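Local coordinates for protein serine repeat antigen 5 (Plasmodium falciparum, PDB 6X42) that is a papain-family cysteine protease homologue of the malaria parasite, a pseudo-zymogen that probably lacks ordinary protease activity, at residues E196-Y201 with F268-S273. Numbering follows the deposited sequence. Where two conformers were deposited one is given.
Sequences ENVMGY and FNFIHS. With CA (calcium ion), chain B.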
ATOM      1  N   GLU A 196     -14.641   3.749   6.676  1.00 14.14           N
ATOM      2  CA  GLU A 196     -15.410   4.539   7.631  1.00 15.64           C
ATOM      3  C   GLU A 196     -14.539   5.043   8.773  1.00 14.74           C
ATOM      4  O   GLU A 196     -14.785   6.127   9.312  1.00 15.16           O
ATOM      5  CB  GLU A 196     -16.589   3.726   8.190  1.00 19.80           C
ATOM      6  CG  GLU A 196     -16.200   2.671   9.224  1.00 20.90           C
ATOM      7  CD  GLU A 196     -17.372   1.930   9.856  1.00 21.24           C
ATOM      8  OE1 GLU A 196     -18.419   1.756   9.181  1.00 25.11           O
ATOM      9  OE2 GLU A 196     -17.212   1.452  11.004  1.00 19.87           O
ATOM     10  N   ASN A 197     -13.532   4.261   9.161  1.00 14.13           N
ATOM     11  CA  ASN A 197     -12.783   4.540  10.369  1.00 13.89           C
ATOM     12  C   ASN A 197     -11.928   5.786  10.255  1.00 14.01           C
ATOM     13  O   ASN A 197     -11.539   6.335  11.292  1.00 16.34           O
ATOM     14  CB  ASN A 197     -11.925   3.348  10.771  1.00 13.96           C
ATOM     15  CG  ASN A 197     -12.767   2.192  11.267  1.00 14.23           C
ATOM     16  OD1 ASN A 197     -13.885   2.408  11.733  1.00 16.09           O
ATOM     17  ND2 ASN A 197     -12.266   0.982  11.168  1.00 14.31           N
ATOM     18  N   VAL A 198     -11.643   6.256   9.037  1.00 13.30           N
ATOM     19  CA  VAL A 198     -10.852   7.473   8.829  1.00 13.84           C
ATOM     20  C   VAL A 198     -11.705   8.647   8.387  1.00 13.62           C
ATOM     21  O   VAL A 198     -11.162   9.692   8.000  1.00 14.45           O
ATOM     22  CB  VAL A 198      -9.654   7.240   7.885  1.00 14.06           C
ATOM     23  CG1 VAL A 198      -8.791   6.088   8.375  1.00 15.09           C
ATOM     24  CG2 VAL A 198     -10.095   6.989   6.450  1.00 14.77           C
ATOM     25  N   MET A 199     -13.032   8.531   8.505  1.00 14.25           N
ATOM     26  CA  MET A 199     -13.970   9.552   8.059  0.59 15.11           C
ATOM     27  C   MET A 199     -14.272  10.609   9.112  1.00 15.40           C
ATOM     28  O   MET A 199     -14.935  11.605   8.790  1.00 16.75           O
ATOM     29  CB  MET A 199     -15.293   8.898   7.666  0.59 16.39           C
ATOM     30  CG  MET A 199     -15.212   8.022   6.456  0.59 18.94           C
ATOM     31  SD  MET A 199     -14.786   8.911   4.966  0.59 23.36           S
ATOM     32  CE  MET A 199     -15.080   7.606   3.765  0.59 24.95           C
ATOM     33  N   GLY A 200     -13.832  10.409  10.354  1.00 15.98           N
ATOM     34  CA  GLY A 200     -14.121  11.387  11.391  1.00 17.65           C
ATOM     35  C   GLY A 200     -13.479  12.728  11.090  1.00 16.48           C
ATOM     36  O   GLY A 200     -12.417  12.827  10.468  1.00 16.94           O
ATOM     37  N   TYR A 201     -14.137  13.783  11.559  1.00 17.28           N
ATOM     38  CA  TYR A 201     -13.594  15.131  11.431  1.00 17.31           C
ATOM     39  C   TYR A 201     -12.154  15.210  11.947  1.00 17.13           C
ATOM     40  O   TYR A 201     -11.321  15.953  11.414  1.00 17.39           O
ATOM     41  CB  TYR A 201     -14.496  16.062  12.247  1.00 19.50           C
ATOM     42  CG  TYR A 201     -13.965  17.462  12.376  1.00 21.36           C
ATOM     43  CD1 TYR A 201     -14.087  18.367  11.339  1.00 23.62           C
ATOM     44  CD2 TYR A 201     -13.330  17.873  13.536  1.00 24.70           C
ATOM     45  CE1 TYR A 201     -13.583  19.657  11.455  1.00 24.58           C
ATOM     46  CE2 TYR A 201     -12.839  19.155  13.667  1.00 27.08           C
ATOM     47  CZ  TYR A 201     -12.959  20.037  12.624  1.00 27.89           C
ATOM     48  OH  TYR A 201     -12.457  21.314  12.764  1.00 32.23           O
ATOM     49  N   PHE A 268     -10.895  -5.510  17.696  1.00 22.37           N
ATOM     50  CA  PHE A 268     -10.223  -5.525  16.408  1.00 19.23           C
ATOM     51  C   PHE A 268      -9.240  -4.374  16.308  1.00 18.04           C
ATOM     52  O   PHE A 268      -9.545  -3.254  16.714  1.00 17.90           O
ATOM     53  CB  PHE A 268     -11.259  -5.342  15.304  1.00 19.70           C
ATOM     54  CG  PHE A 268     -12.365  -6.346  15.348  1.00 21.09           C
ATOM     55  CD1 PHE A 268     -13.675  -5.971  15.636  1.00 22.62           C
ATOM     56  CD2 PHE A 268     -12.097  -7.674  15.097  1.00 22.06           C
ATOM     57  CE1 PHE A 268     -14.696  -6.907  15.666  1.00 23.91           C
ATOM     58  CE2 PHE A 268     -13.112  -8.617  15.122  1.00 23.90           C
ATOM     59  CZ  PHE A 268     -14.410  -8.227  15.421  1.00 23.97           C
ATOM     60  N   ASN A 269      -8.078  -4.659  15.732  1.00 15.97           N
ATOM     61  CA  ASN A 269      -7.089  -3.628  15.464  1.00 15.32           C
ATOM     62  C   ASN A 269      -7.520  -2.782  14.271  1.00 14.64           C
ATOM     63  O   ASN A 269      -8.166  -3.266  13.343  1.00 15.60           O
ATOM     64  CB  ASN A 269      -5.729  -4.250  15.163  1.00 15.12           C
ATOM     65  CG  ASN A 269      -4.587  -3.257  15.284  1.00 14.43           C
ATOM     66  OD1 ASN A 269      -4.190  -2.594  14.303  1.00 14.92           O
ATOM     67  ND2 ASN A 269      -4.056  -3.132  16.475  1.00 15.53           N
ATOM     68  N   PHE A 270      -7.120  -1.503  14.289  1.00 14.13           N
ATOM     69  CA  PHE A 270      -7.378  -0.613  13.158  1.00 13.32           C
ATOM     70  C   PHE A 270      -6.818  -1.159  11.836  1.00 12.92           C
ATOM     71  O   PHE A 270      -7.448  -1.009  10.773  1.00 12.73           O
ATOM     72  CB  PHE A 270      -6.802   0.784  13.466  1.00 13.95           C
ATOM     73  CG  PHE A 270      -6.885   1.725  12.311  1.00 12.98           C
ATOM     74  CD1 PHE A 270      -8.057   2.387  12.023  1.00 15.02           C
ATOM     75  CD2 PHE A 270      -5.792   1.938  11.503  1.00 12.66           C
ATOM     76  CE1 PHE A 270      -8.124   3.244  10.928  1.00 14.56           C
ATOM     77  CE2 PHE A 270      -5.855   2.783  10.417  1.00 12.90           C
ATOM     78  CZ  PHE A 270      -7.022   3.443  10.122  1.00 12.92           C
ATOM     79  N   ILE A 271      -5.661  -1.810  11.871  1.00 12.57           N
ATOM     80  CA  ILE A 271      -5.106  -2.461  10.692  1.00 12.07           C
ATOM     81  C   ILE A 271      -5.705  -3.862  10.636  1.00 12.18           C
ATOM     82  O   ILE A 271      -5.410  -4.710  11.468  1.00 13.39           O
ATOM     83  CB  ILE A 271      -3.573  -2.528  10.745  1.00 13.01           C
ATOM     84  CG1 ILE A 271      -2.950  -1.125  10.860  1.00 13.08           C
ATOM     85  CG2 ILE A 271      -3.059  -3.300   9.555  1.00 13.03           C
ATOM     86  CD1 ILE A 271      -3.242  -0.186   9.712  1.00 14.11           C
ATOM     87  N   HIS A 272      -6.541  -4.124   9.637  1.00 12.24           N
ATOM     88  CA  HIS A 272      -7.152  -5.437   9.490  1.00 12.41           C
ATOM     89  C   HIS A 272      -6.137  -6.480   9.046  1.00 12.44           C
ATOM     90  O   HIS A 272      -6.110  -7.610   9.561  1.00 13.02           O
ATOM     91  CB  HIS A 272      -8.302  -5.333   8.482  1.00 12.79           C
ATOM     92  CG  HIS A 272      -8.964  -6.639   8.213  1.00 13.22           C
ATOM     93  ND1 HIS A 272      -8.489  -7.531   7.273  1.00 14.03           N
ATOM     94  CD2 HIS A 272     -10.029  -7.231   8.803  1.00 14.02           C
ATOM     95  CE1 HIS A 272      -9.238  -8.621   7.304  1.00 14.46           C
ATOM     96  NE2 HIS A 272     -10.186  -8.457   8.214  1.00 15.04           N
ATOM     97  N   SER A 273      -5.323  -6.132   8.066  1.00 12.26           N
ATOM     98  CA  SER A 273      -4.437  -7.074   7.419  1.00 12.82           C
ATOM     99  C   SER A 273      -3.406  -6.294   6.632  1.00 12.03           C
ATOM    100  O   SER A 273      -3.595  -5.115   6.309  1.00 12.43           O
ATOM    101  CB  SER A 273      -5.225  -8.036   6.528  1.00 13.37           C
ATOM    102  OG  SER A 273      -6.112  -7.361   5.665  1.00 13.73           O
TER
HETATM  103 CA    CA B 901     -15.704   1.270  12.753  1.00 16.50          CA
HETATM  104  O   HOH W   1     -10.020  -0.430   9.984  1.00 13.03           O
HETATM  105  O   HOH W   2     -14.130   1.346  14.608  1.00 20.69           O
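Phe270 turns CG to the side opposite its backbone N (chi1 174°), which sends its ring out to Asn197 and Val198, while Asn197 carries its CG beside the backbone N (chi1 -70°), an arrangement that sets the amide between the calcium ion and the water that leads to Phe270 O. The ring is met along its edge. Asn197 CB lies 3.8 Å from Phe270 CE1, and Val198 CG1 approaches Phe270 CZ at 3.6 Å, close to the ring plane, the Val198 and Phe270 side chains crossing at about a right angle. Ile193 of strand 189-193 touches both Val198 and Phe270.

Beyond CB the Asn197 amide divides its work. Asn197 OD1 binds calcium at 2.4 Å and Glu196 OE2 binds it at 2.3 Å; Asp214 and a water are further ligands. Asn197 ND2 donates to a second water at 2.9 Å, which in turn donates to Phe270 O at 2.8 Å. Within 268-273, Asn269 OD1 accepts from Ile271 N at 2.9 Å, an Asx turn that spans Phe270.

The example illustrates how one amide can serve two partners: metal and water together fix its rotation, and calcium would probably polarise it, making ND2 a better donor to the bridging water.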